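Local coordinates for dihydrodipicolinate synthase (Methanocaldococcus jannaschii DSM 2661, PDB 2YXG), which probably catalyses the condensation of pyruvate with (S)-aspartate-beta-semialdehyde through a Schiff-base intermediate, a step of lysine biosynthesis, at residues 142-147 and 167-172; 116-121 and 129-134; 191-196 and 217-222; 39-44 and 53-58. All coordinates share one frame; numbering follows the deposited sequence.

Contact 1: residues 142-147 and 167-172; sequences LEPKTV and LSQVSE
Leu142 and Gln169 meet where the chain turns into helix 144-153: the backbone O of Leu142 lies beside the terminal amide of Gln169, 3.9 Å from its CD. The O and N of that amide are not told apart with confidence. Glu143 then occupies the N-cap position, and its carbonyl O accepts the amide of Val147 at 3.0 Å, the first regular turn of the helix. Pro144, in that first turn, does most of the touching, with its ring directed at helix 168-177. Its CG rests against the aliphatic CG of Gln169 at 3.7 Å, while its CD lies beside the amide group. Gln169 reaches this far because CG stands opposite the backbone N (chi1 179°) and the chain stays extended beyond it. The same ring meets Glu172 one turn on: CG and CB of Pro144 approach CB of Glu172 at 3.9 and 4.1 Å. The carboxylate lies nearby too, though the outer part of this side chain is less surely placed. Its oxygen OE2 is held by a salt bridge to Lys239 of the second subunit. Thus a helix-opening proline packs on the first turns of the next helix of the TIM barrel, these two helices flanking strand 157-162 in sequence. Val147 touches Val160 and Val170 touches Glu162 of that strand, and Leu167 packs on Pro191 of helix 189-194.

Contact 2: residues 116-121 and 129-134; sequences KHFGKV and IVLYNV
Phe118 and Leu131 make a CH-pi contact: the methyl CD2 of Leu131 sits over one face of the phenyl ring, 3.5 Å from its centroid and 16° off the ring normal. The methyl is shifted slightly toward the rim, on the side of CD1 and CG. The imidazole of the preceding His117 approaches the opposite face near its rim. CG of Phe118 lies opposite its own carbonyl carbon (chi1 -71°), a rotation that carries the ring off the helix toward the strand. These residues belong to the beta-alpha-beta unit of strand 98-102, helix 111-124 and strand 129-133 in the TIM barrel, where the outer helix is laid against the parallel strands; Phe118 also touches Ser101 of the first strand. Purely aliphatic packing continues one helix turn farther along, where CG1 of Val121 meets CD1 of Ile129 at 4.2 Å, a looser fit. Ile129 brings that methyl to the helix through its longer branch, and both CB atoms are directed across the interface. Leu150 of helix 144-153 touches both Phe118 and Leu131. Tyr132, the predicted catalytic proton donor/acceptor, follows Leu131 on the strand, and its ring forms a cation-pi pair with Lys161.

Contact 3: residues 191-196 and 217-222; sequences PIIALG and NYALEG
Two outer helices of the TIM barrel, 189-194 and 209-221, meet near their C-terminal ends, and both finish in a Schellman motif with glycine at positive phi. In the first, Gly196 leaves helical geometry and its amide binds the carbonyl O of Ile193 at 2.8 Å; Gly222 plays the same part in the second. Between them the contact is apolar and centred on Ile193: the methyl of Ala219 rests against both CG2 and CD1 of Ile193, its CB 3.8 Å from each. With CG1 opposite the carbonyl carbon (chi1 -63°), CG2 is left opposite the backbone N and also reaches the helix backbone, 3.5 Å from the carbonyl O of Ala219. The small side chain of Ala219 is consistent with the close approach, the CA atoms of Ile193 and Ala219 being 6.4 Å apart. Leu220 adds a more peripheral touch. Although its CB bond leads away from helix 189-194, the chain bends back so that its CD2 comes 4.1 Å from CG2 of Ile193. The carbonyl O of Ala194 accepts a hydrogen bond from Arg228 of the second subunit. Helix 224-240 closes over the junction, with Phe224 touching both Ala194 and Ala219, and Ala227 also packing on Ala219. Across helix 189-194, Ile192 packs on Val170 of helix 168-177 and on Val181 of strand 180-183.

Contact 4: residues 39-44 and 53-58; sequences VAVGTT and EEHKKV
Val41 packs over the imidazole of His55 in a CH-pi contact: its CB stands 4.1 Å from the ring centroid, 11° off the normal and over the centre of that face. Its CG2 methyl points at the same ring, but the model places that methyl too close for its exact position to be trusted. His55 holds the ring there by setting CG opposite its backbone N (chi1 -162°), which swings the imidazole from the helix toward the end of the strand. The second interaction is purely aliphatic. CG1 of Val41 lies 3.5 Å from CB of Val58, one helix turn beyond His55, and the two side chains lie antiparallel alongside each other. Val41 thus spreads its methyls over two successive turns of helix 52-66. It stands just beyond strand 37-40, in the first beta-alpha part of the unit formed by strand 37-40, helix 52-66 and strand 71-75 of the TIM barrel. Its backbone turns into the left-handed region (phi 51°), after which the chain leads to Thr43 and Thr44. By prediction Thr43 is part of the proton relay and Thr44 of the pyruvate site; OG1 of Thr43 is hydrogen-bonded to the hydroxyl of Tyr106 of the third subunit. Around the packed side chains, Leu50 and Ile59 also touch Val41, Val18 touches Val58, and Leu87 of helix 81-94 touches His55.

How the contacts relate
All four contacts belong to one TIM barrel and follow one another along the chain in the order 4, 2, 1, 3. Contacts 1 and 2 join through OD1 of Asn133, 2.9 Å from N of Leu142, probably a hydrogen bond, and through the packing of Leu142 on Leu131. Contact 3 meets contact 1 where CD2 of Leu167 lies 3.8 Å from CG1 of Ile192, and both touch the second subunit. Contact 4, on the opposite side of the chain's centre from contacts 1 and 3, has its centre about 28 Å from that of contact 1. It approaches contact 2 at the predicted active site, where CE2 of Tyr132 is 4.1 Å from OG1 of Thr43.

Contact 1: residues 142-147 and 167-172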
loop_
_atom_site.group_PDB
_atom_site.type_symbol
_atom_site.label_atom_id
_atom_site.label_comp_id
_atom_site.label_asym_id
_atom_site.label_seq_id
_atom_site.Cartn_x
_atom_site.Cartn_y
_atom_site.Cartn_z
ATOM N N LEU A 142 -1.037 -6.843 14.312
ATOM C CA LEU A 142 -0.602 -7.056 15.686
ATOM C C LEU A 142 0.932 -7.006 15.751
ATOM O O LEU A 142 1.611 -7.863 15.194
ATOM C CB LEU A 142 -1.062 -8.420 16.170
ATOM C CG LEU A 142 -0.643 -8.906 17.581
ATOM C CD1 LEU A 142 -1.280 -8.024 18.733
ATOM C CD2 LEU A 142 -1.031 -10.316 17.723
ATOM N N GLU A 143 1.464 -6.016 16.441
ATOM C CA GLU A 143 2.891 -5.755 16.444
ATOM C C GLU A 143 3.593 -6.688 17.390
ATOM O O GLU A 143 3.017 -7.039 18.427
ATOM C CB GLU A 143 3.170 -4.307 16.838
ATOM C CG GLU A 143 2.650 -3.412 15.754
ATOM C CD GLU A 143 2.731 -1.918 16.072
ATOM O OE1 GLU A 143 3.383 -1.515 17.062
ATOM O OE2 GLU A 143 2.158 -1.137 15.301
ATOM N N PRO A 144 4.856 -7.068 17.046
ATOM C CA PRO A 144 5.633 -7.935 17.952
ATOM C C PRO A 144 5.770 -7.336 19.378
ATOM O O PRO A 144 5.757 -8.094 20.355
ATOM C CB PRO A 144 6.991 -8.122 17.215
ATOM C CG PRO A 144 6.645 -7.845 15.712
ATOM C CD PRO A 144 5.593 -6.721 15.809
ATOM N N LYS A 145 5.795 -6.004 19.532
ATOM C CA LYS A 145 5.874 -5.443 20.894
ATOM C C LYS A 145 4.645 -5.798 21.709
ATOM O O LYS A 145 4.755 -6.028 22.905
ATOM C CB LYS A 145 6.108 -3.913 20.927
ATOM C CG LYS A 145 4.927 -3.026 20.410
ATOM C CD LYS A 145 5.282 -1.501 20.609
ATOM C CE LYS A 145 4.175 -0.545 20.059
ATOM N NZ LYS A 145 4.531 0.948 20.082
ATOM N N THR A 146 3.488 -5.825 21.038
ATOM C CA THR A 146 2.228 -6.134 21.640
ATOM C C THR A 146 2.141 -7.604 21.967
ATOM O O THR A 146 1.744 -7.945 23.064
ATOM C CB THR A 146 1.049 -5.659 20.798
ATOM O OG1 THR A 146 1.254 -4.281 20.468
ATOM C CG2 THR A 146 -0.276 -5.799 21.557
ATOM N N VAL A 147 2.533 -8.481 21.042
ATOM C CA VAL A 147 2.671 -9.903 21.367
ATOM C C VAL A 147 3.569 -10.183 22.586
ATOM O O VAL A 147 3.254 -11.068 23.402
ATOM C CB VAL A 147 3.209 -10.696 20.203
ATOM C CG1 VAL A 147 3.429 -12.163 20.604
ATOM C CG2 VAL A 147 2.283 -10.536 18.964
ATOM N N LEU A 167 8.401 -10.805 6.418
ATOM C CA LEU A 167 9.013 -11.823 7.256
ATOM C C LEU A 167 9.975 -11.288 8.251
ATOM O O LEU A 167 10.436 -12.006 9.126
ATOM C CB LEU A 167 9.679 -12.914 6.434
ATOM C CG LEU A 167 8.687 -13.741 5.597
ATOM C CD1 LEU A 167 9.371 -15.014 5.012
ATOM C CD2 LEU A 167 7.386 -14.057 6.334
ATOM N N SER A 168 10.291 -10.017 8.184
ATOM C CA SER A 168 11.041 -9.528 9.348
ATOM C C SER A 168 10.152 -9.321 10.555
ATOM O O SER A 168 10.673 -9.256 11.660
ATOM C CB SER A 168 11.901 -8.309 9.070
ATOM O OG SER A 168 11.074 -7.253 8.881
ATOM N N GLN A 169 8.832 -9.242 10.347
ATOM C CA GLN A 169 7.958 -9.371 11.501
ATOM C C GLN A 169 8.132 -10.753 12.162
ATOM O O GLN A 169 8.092 -10.857 13.390
ATOM C CB GLN A 169 6.487 -9.059 11.221
ATOM C CG GLN A 169 5.618 -9.245 12.468
ATOM C CD GLN A 169 4.354 -8.450 12.424
ATOM O OE1 GLN A 169 3.239 -9.006 12.501
ATOM N NE2 GLN A 169 4.492 -7.132 12.335
ATOM N N VAL A 170 8.325 -11.786 11.350
ATOM C CA VAL A 170 8.599 -13.104 11.863
ATOM C C VAL A 170 9.961 -13.140 12.611
ATOM O O VAL A 170 10.073 -13.767 13.681
ATOM C CB VAL A 170 8.474 -14.233 10.765
ATOM C CG1 VAL A 170 9.227 -15.521 11.182
ATOM C CG2 VAL A 170 6.966 -14.513 10.405
ATOM N N SER A 171 10.991 -12.442 12.117
ATOM C CA SER A 171 12.192 -12.554 12.906
ATOM C C SER A 171 12.178 -11.713 14.146
ATOM O O SER A 171 12.828 -12.053 15.100
ATOM C CB SER A 171 13.524 -12.540 12.128
ATOM O OG SER A 171 13.507 -11.720 11.044
ATOM N N GLU A 172 11.396 -10.644 14.151
ATOM C CA GLU A 172 11.163 -9.863 15.370
ATOM C C GLU A 172 10.459 -10.687 16.425
ATOM O O GLU A 172 10.836 -10.601 17.594
ATOM C CB GLU A 172 10.421 -8.555 15.077
ATOM C CG GLU A 172 11.211 -7.735 13.996
ATOM C CD GLU A 172 10.427 -6.661 13.203
ATOM O OE1 GLU A 172 9.224 -6.343 13.493
ATOM O OE2 GLU A 172 11.053 -6.125 12.246
#

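Contact 2: residues 116-121 and 129-134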
loop_
_atom_site.group_PDB
_atom_site.type_symbol
_atom_site.label_atom_id
_atom_site.label_comp_id
_atom_site.label_asym_id
_atom_site.label_seq_id
_atom_site.Cartn_x
_atom_site.Cartn_y
_atom_site.Cartn_z
ATOM N N LYS A 116 -5.692 -5.557 25.330
ATOM C CA LYS A 116 -6.769 -5.681 26.302
ATOM C C LYS A 116 -7.741 -6.754 25.841
ATOM O O LYS A 116 -8.120 -7.633 26.620
ATOM C CB LYS A 116 -7.517 -4.366 26.403
ATOM C CG LYS A 116 -6.940 -3.309 27.346
ATOM C CD LYS A 116 -7.917 -2.087 27.394
ATOM C CE LYS A 116 -7.714 -1.265 28.632
ATOM N NZ LYS A 116 -6.651 -0.224 28.428
ATOM N N HIS A 117 -8.149 -6.675 24.567
ATOM C CA HIS A 117 -8.905 -7.759 23.927
ATOM C C HIS A 117 -8.314 -9.144 24.183
ATOM O O HIS A 117 -9.011 -9.998 24.742
ATOM C CB HIS A 117 -9.087 -7.514 22.425
ATOM C CG HIS A 117 -9.870 -8.588 21.724
ATOM N ND1 HIS A 117 -9.267 -9.660 21.096
ATOM C CD2 HIS A 117 -11.202 -8.734 21.527
ATOM C CE1 HIS A 117 -10.201 -10.414 20.530
ATOM N NE2 HIS A 117 -11.383 -9.881 20.789
ATOM N N PHE A 118 -7.042 -9.366 23.835
ATOM C CA PHE A 118 -6.466 -10.744 24.009
ATOM C C PHE A 118 -6.244 -11.069 25.496
ATOM O O PHE A 118 -6.229 -12.206 25.885
ATOM C CB PHE A 118 -5.145 -10.966 23.210
ATOM C CG PHE A 118 -5.343 -11.041 21.717
ATOM C CD1 PHE A 118 -6.186 -12.017 21.146
ATOM C CD2 PHE A 118 -4.738 -10.136 20.873
ATOM C CE1 PHE A 118 -6.387 -12.085 19.769
ATOM C CE2 PHE A 118 -4.915 -10.228 19.462
ATOM C CZ PHE A 118 -5.729 -11.190 18.934
ATOM N N GLY A 119 -6.022 -10.029 26.304
ATOM C CA GLY A 119 -5.922 -10.157 27.764
ATOM C C GLY A 119 -7.198 -10.753 28.337
ATOM O O GLY A 119 -7.132 -11.673 29.134
ATOM N N LYS A 120 -8.360 -10.246 27.917
ATOM C CA LYS A 120 -9.657 -10.784 28.400
ATOM C C LYS A 120 -9.849 -12.233 27.951
ATOM O O LYS A 120 -10.380 -13.058 28.708
ATOM C CB LYS A 120 -10.875 -9.931 27.943
ATOM C CG LYS A 120 -10.876 -8.436 28.361
ATOM C CD LYS A 120 -11.282 -8.197 29.846
ATOM C CE LYS A 120 -12.825 -8.061 30.019
ATOM N NZ LYS A 120 -13.365 -8.315 31.443
ATOM N N VAL A 121 -9.451 -12.549 26.713
ATOM C CA VAL A 121 -9.508 -13.935 26.238
ATOM C C VAL A 121 -8.616 -14.847 27.122
ATOM O O VAL A 121 -9.061 -15.897 27.601
ATOM C CB VAL A 121 -9.157 -14.049 24.722
ATOM C CG1 VAL A 121 -9.007 -15.451 24.287
ATOM C CG2 VAL A 121 -10.248 -13.327 23.866
ATOM N N ILE A 129 -3.366 -20.464 23.778
ATOM C CA ILE A 129 -4.003 -19.587 22.789
ATOM C C ILE A 129 -3.057 -19.307 21.630
ATOM O O ILE A 129 -1.926 -18.884 21.849
ATOM C CB ILE A 129 -4.385 -18.226 23.435
ATOM C CG1 ILE A 129 -5.502 -18.447 24.461
ATOM C CG2 ILE A 129 -4.752 -17.144 22.303
ATOM C CD1 ILE A 129 -5.533 -17.431 25.489
ATOM N N VAL A 130 -3.528 -19.560 20.410
ATOM C CA VAL A 130 -2.839 -19.122 19.198
ATOM C C VAL A 130 -3.438 -17.787 18.695
ATOM O O VAL A 130 -4.614 -17.702 18.289
ATOM C CB VAL A 130 -2.911 -20.238 18.119
ATOM C CG1 VAL A 130 -2.041 -19.898 16.881
ATOM C CG2 VAL A 130 -2.452 -21.578 18.712
ATOM N N LEU A 131 -2.620 -16.758 18.724
ATOM C CA LEU A 131 -2.985 -15.465 18.175
ATOM C C LEU A 131 -2.922 -15.526 16.645
ATOM O O LEU A 131 -1.977 -16.069 16.114
ATOM C CB LEU A 131 -2.033 -14.388 18.681
ATOM C CG LEU A 131 -1.974 -14.150 20.222
ATOM C CD1 LEU A 131 -0.977 -13.060 20.574
ATOM C CD2 LEU A 131 -3.319 -13.776 20.764
ATOM N N TYR A 132 -3.934 -15.037 15.939
ATOM C CA TYR A 132 -3.885 -15.069 14.463
ATOM C C TYR A 132 -3.850 -13.633 13.921
ATOM O O TYR A 132 -4.757 -12.845 14.176
ATOM C CB TYR A 132 -5.078 -15.837 13.933
ATOM C CG TYR A 132 -5.227 -15.892 12.421
ATOM C CD1 TYR A 132 -4.126 -15.705 11.560
ATOM C CD2 TYR A 132 -6.463 -16.187 11.850
ATOM C CE1 TYR A 132 -4.271 -15.751 10.188
ATOM C CE2 TYR A 132 -6.614 -16.270 10.472
ATOM C CZ TYR A 132 -5.518 -16.053 9.650
ATOM O OH TYR A 132 -5.652 -16.148 8.278
ATOM N N ASN A 133 -2.768 -13.294 13.233
ATOM C CA ASN A 133 -2.598 -11.988 12.652
ATOM C C ASN A 133 -2.656 -12.113 11.122
ATOM O O ASN A 133 -1.919 -12.897 10.523
ATOM C CB ASN A 133 -1.231 -11.374 13.095
ATOM C CG ASN A 133 -0.986 -9.963 12.529
ATOM O OD1 ASN A 133 -1.844 -9.056 12.657
ATOM N ND2 ASN A 133 0.196 -9.762 11.948
ATOM N N VAL A 134 -3.535 -11.347 10.485
ATOM C CA VAL A 134 -3.637 -11.398 8.988
ATOM C C VAL A 134 -4.100 -10.054 8.506
ATOM O O VAL A 134 -5.256 -9.870 8.145
ATOM C CB VAL A 134 -4.548 -12.604 8.484
ATOM C CG1 VAL A 134 -5.973 -12.523 9.110
ATOM C CG2 VAL A 134 -4.588 -12.732 6.945
#

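Contact 3: residues 191-196 and 217-222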
loop_
_atom_site.group_PDB
_atom_site.type_symbol
_atom_site.label_atom_id
_atom_site.label_comp_id
_atom_site.label_asym_id
_atom_site.label_seq_id
_atom_site.Cartn_x
_atom_site.Cartn_y
_atom_site.Cartn_z
ATOM N N PRO A 191 10.233 -20.716 4.145
ATOM C CA PRO A 191 11.077 -19.664 4.720
ATOM C C PRO A 191 10.772 -19.281 6.202
ATOM O O PRO A 191 11.702 -19.004 6.985
ATOM C CB PRO A 191 10.868 -18.490 3.770
ATOM C CG PRO A 191 9.600 -18.718 3.118
ATOM C CD PRO A 191 9.433 -20.212 3.018
ATOM N N ILE A 192 9.512 -19.324 6.610
ATOM C CA ILE A 192 9.206 -19.139 8.052
ATOM C C ILE A 192 9.874 -20.180 9.013
ATOM O O ILE A 192 10.387 -19.829 10.042
ATOM C CB ILE A 192 7.658 -18.951 8.291
ATOM C CG1 ILE A 192 7.201 -17.598 7.677
ATOM C CG2 ILE A 192 7.297 -19.091 9.802
ATOM C CD1 ILE A 192 5.687 -17.354 7.698
ATOM N N ILE A 193 9.908 -21.444 8.645
ATOM C CA ILE A 193 10.614 -22.482 9.437
ATOM C C ILE A 193 12.136 -22.295 9.482
ATOM O O ILE A 193 12.769 -22.478 10.538
ATOM C CB ILE A 193 10.226 -23.886 8.960
ATOM C CG1 ILE A 193 8.720 -24.143 9.191
ATOM C CG2 ILE A 193 11.007 -24.925 9.666
ATOM C CD1 ILE A 193 8.219 -25.427 8.452
ATOM N N ALA A 194 12.701 -21.887 8.341
ATOM C CA ALA A 194 14.114 -21.509 8.260
ATOM C C ALA A 194 14.442 -20.411 9.263
ATOM O O ALA A 194 15.530 -20.403 9.873
ATOM C CB ALA A 194 14.474 -21.060 6.822
ATOM N N LEU A 195 13.493 -19.489 9.438
ATOM C CA LEU A 195 13.680 -18.388 10.348
ATOM C C LEU A 195 13.505 -18.845 11.791
ATOM O O LEU A 195 13.835 -18.083 12.691
ATOM C CB LEU A 195 12.716 -17.240 10.051
ATOM C CG LEU A 195 13.189 -16.277 8.956
ATOM C CD1 LEU A 195 12.031 -15.317 8.499
ATOM C CD2 LEU A 195 14.448 -15.463 9.379
ATOM N N GLY A 196 13.008 -20.066 11.977
ATOM C CA GLY A 196 12.761 -20.689 13.298
ATOM C C GLY A 196 11.288 -20.944 13.664
ATOM O O GLY A 196 10.970 -21.249 14.829
ATOM N N ASN A 217 8.169 -31.535 8.035
ATOM C CA ASN A 217 9.143 -32.351 8.791
ATOM C C ASN A 217 10.552 -32.204 8.233
ATOM O O ASN A 217 11.511 -32.126 9.013
ATOM C CB ASN A 217 8.740 -33.820 8.818
ATOM C CG ASN A 217 7.589 -34.093 9.778
ATOM O OD1 ASN A 217 7.349 -33.334 10.718
ATOM N ND2 ASN A 217 6.876 -35.185 9.543
ATOM N N TYR A 218 10.702 -32.142 6.899
ATOM C CA TYR A 218 12.067 -31.891 6.342
ATOM C C TYR A 218 12.600 -30.519 6.761
ATOM O O TYR A 218 13.756 -30.393 7.167
ATOM C CB TYR A 218 12.123 -31.968 4.803
ATOM C CG TYR A 218 12.062 -33.346 4.237
ATOM C CD1 TYR A 218 12.868 -34.373 4.745
ATOM C CD2 TYR A 218 11.201 -33.630 3.160
ATOM C CE1 TYR A 218 12.792 -35.665 4.214
ATOM C CE2 TYR A 218 11.128 -34.909 2.608
ATOM C CZ TYR A 218 11.914 -35.924 3.122
ATOM O OH TYR A 218 11.836 -37.209 2.534
ATOM N N ALA A 219 11.763 -29.488 6.613
ATOM C CA ALA A 219 12.160 -28.146 6.994
ATOM C C ALA A 219 12.432 -28.067 8.505
ATOM O O ALA A 219 13.378 -27.387 8.914
ATOM C CB ALA A 219 11.106 -27.102 6.553
ATOM N N LEU A 220 11.597 -28.740 9.308
ATOM C CA LEU A 220 11.822 -28.869 10.748
ATOM C C LEU A 220 13.142 -29.548 11.098
ATOM O O LEU A 220 13.833 -29.062 11.988
ATOM C CB LEU A 220 10.668 -29.582 11.459
ATOM C CG LEU A 220 9.428 -28.692 11.639
ATOM C CD1 LEU A 220 8.223 -29.558 12.095
ATOM C CD2 LEU A 220 9.704 -27.504 12.624
ATOM N N GLU A 221 13.500 -30.636 10.402
ATOM C CA GLU A 221 14.767 -31.307 10.697
ATOM C C GLU A 221 15.971 -30.577 10.085
ATOM O O GLU A 221 17.108 -30.812 10.457
ATOM C CB GLU A 221 14.725 -32.789 10.322
ATOM C CG GLU A 221 14.783 -33.071 8.835
ATOM C CD GLU A 221 14.604 -34.546 8.512
ATOM O OE1 GLU A 221 13.800 -35.215 9.224
ATOM O OE2 GLU A 221 15.264 -35.042 7.562
ATOM N N GLY A 222 15.716 -29.648 9.175
ATOM C CA GLY A 222 16.779 -28.780 8.668
ATOM C C GLY A 222 17.272 -29.290 7.342
ATOM O O GLY A 222 18.367 -28.956 6.915
#

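Contact 4: residues 39-44 and 53-58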
loop_
_atom_site.group_PDB
_atom_site.type_symbol
_atom_site.label_atom_id
_atom_site.label_comp_id
_atom_site.label_asym_id
_atom_site.label_seq_id
_atom_site.Cartn_x
_atom_site.Cartn_y
_atom_site.Cartn_z
ATOM N N VAL A 39 -7.504 -27.324 12.944
ATOM C CA VAL A 39 -8.070 -26.049 13.247
ATOM C C VAL A 39 -9.539 -25.994 12.766
ATOM O O VAL A 39 -9.794 -25.987 11.555
ATOM C CB VAL A 39 -7.208 -24.911 12.647
ATOM C CG1 VAL A 39 -7.731 -23.566 13.072
ATOM C CG2 VAL A 39 -5.752 -25.074 13.062
ATOM N N ALA A 40 -10.493 -25.960 13.718
ATOM C CA ALA A 40 -11.917 -25.942 13.359
ATOM C C ALA A 40 -12.512 -24.559 13.373
ATOM O O ALA A 40 -12.227 -23.742 14.266
ATOM C CB ALA A 40 -12.765 -26.859 14.299
ATOM N N VAL A 41 -13.404 -24.337 12.402
ATOM C CA VAL A 41 -14.211 -23.127 12.310
ATOM C C VAL A 41 -13.376 -21.821 12.396
ATOM O O VAL A 41 -13.725 -20.918 13.168
ATOM C CB VAL A 41 -15.412 -23.114 13.336
ATOM C CG1 VAL A 41 -16.362 -24.279 13.119
ATOM C CG2 VAL A 41 -14.959 -23.100 14.765
ATOM N N GLY A 42 -12.269 -21.757 11.643
ATOM C CA GLY A 42 -11.571 -20.487 11.357
ATOM C C GLY A 42 -12.084 -20.000 10.014
ATOM O O GLY A 42 -13.128 -20.462 9.547
ATOM N N THR A 43 -11.358 -19.076 9.389
ATOM C CA THR A 43 -11.743 -18.487 8.112
ATOM C C THR A 43 -11.984 -19.542 7.034
ATOM O O THR A 43 -12.957 -19.494 6.329
ATOM C CB THR A 43 -10.668 -17.502 7.600
ATOM O OG1 THR A 43 -10.293 -16.639 8.669
ATOM C CG2 THR A 43 -11.231 -16.651 6.419
ATOM N N THR A 44 -11.077 -20.491 6.902
ATOM C CA THR A 44 -11.224 -21.551 5.902
ATOM C C THR A 44 -12.537 -22.356 6.145
ATOM O O THR A 44 -13.192 -22.791 5.184
ATOM C CB THR A 44 -9.962 -22.451 5.896
ATOM O OG1 THR A 44 -8.776 -21.610 5.865
ATOM C CG2 THR A 44 -9.967 -23.368 4.703
ATOM N N GLU A 53 -24.920 -21.584 16.775
ATOM C CA GLU A 53 -25.201 -22.979 17.039
ATOM C C GLU A 53 -24.399 -23.926 16.122
ATOM O O GLU A 53 -23.859 -24.930 16.599
ATOM C CB GLU A 53 -26.720 -23.231 16.989
ATOM C CG GLU A 53 -27.155 -24.718 17.026
ATOM C CD GLU A 53 -28.630 -24.916 16.587
ATOM O OE1 GLU A 53 -29.141 -24.071 15.791
ATOM O OE2 GLU A 53 -29.265 -25.907 17.033
ATOM N N GLU A 54 -24.280 -23.585 14.828
ATOM C CA GLU A 54 -23.428 -24.361 13.921
ATOM C C GLU A 54 -21.936 -24.367 14.360
ATOM O O GLU A 54 -21.291 -25.409 14.399
ATOM C CB GLU A 54 -23.590 -23.879 12.481
ATOM C CG GLU A 54 -24.930 -24.189 11.863
ATOM C CD GLU A 54 -25.096 -23.526 10.498
ATOM O OE1 GLU A 54 -24.655 -22.356 10.343
ATOM O OE2 GLU A 54 -25.666 -24.173 9.591
ATOM N N HIS A 55 -21.423 -23.187 14.701
ATOM C CA HIS A 55 -20.094 -23.026 15.230
ATOM C C HIS A 55 -19.905 -24.006 16.402
ATOM O O HIS A 55 -18.951 -24.796 16.430
ATOM C CB HIS A 55 -19.925 -21.564 15.651
ATOM C CG HIS A 55 -18.502 -21.123 15.824
ATOM N ND1 HIS A 55 -17.630 -21.731 16.704
ATOM C CD2 HIS A 55 -17.828 -20.071 15.296
ATOM C CE1 HIS A 55 -16.471 -21.090 16.691
ATOM N NE2 HIS A 55 -16.559 -20.091 15.833
ATOM N N LYS A 56 -20.842 -24.011 17.346
ATOM C CA LYS A 56 -20.660 -24.834 18.535
ATOM C C LYS A 56 -20.670 -26.283 18.133
ATOM O O LYS A 56 -19.789 -27.031 18.549
ATOM C CB LYS A 56 -21.704 -24.532 19.627
ATOM C CG LYS A 56 -21.741 -23.053 20.050
ATOM C CD LYS A 56 -22.063 -22.800 21.519
ATOM C CE LYS A 56 -23.379 -22.115 21.748
ATOM N NZ LYS A 56 -23.378 -21.254 23.016
ATOM N N LYS A 57 -21.638 -26.674 17.306
ATOM C CA LYS A 57 -21.814 -28.063 16.960
ATOM C C LYS A 57 -20.646 -28.488 16.119
ATOM O O LYS A 57 -20.233 -29.627 16.215
ATOM C CB LYS A 57 -23.094 -28.296 16.152
ATOM C CG LYS A 57 -24.422 -28.226 16.879
ATOM C CD LYS A 57 -24.571 -29.402 17.846
ATOM C CE LYS A 57 -25.462 -30.543 17.294
ATOM N NZ LYS A 57 -25.697 -31.572 18.411
ATOM N N VAL A 58 -20.133 -27.604 15.244
ATOM C CA VAL A 58 -18.943 -28.023 14.448
ATOM C C VAL A 58 -17.746 -28.315 15.347
ATOM O O VAL A 58 -17.134 -29.340 15.177
ATOM C CB VAL A 58 -18.522 -27.063 13.307
ATOM C CG1 VAL A 58 -17.179 -27.540 12.714
ATOM C CG2 VAL A 58 -19.590 -27.010 12.217
#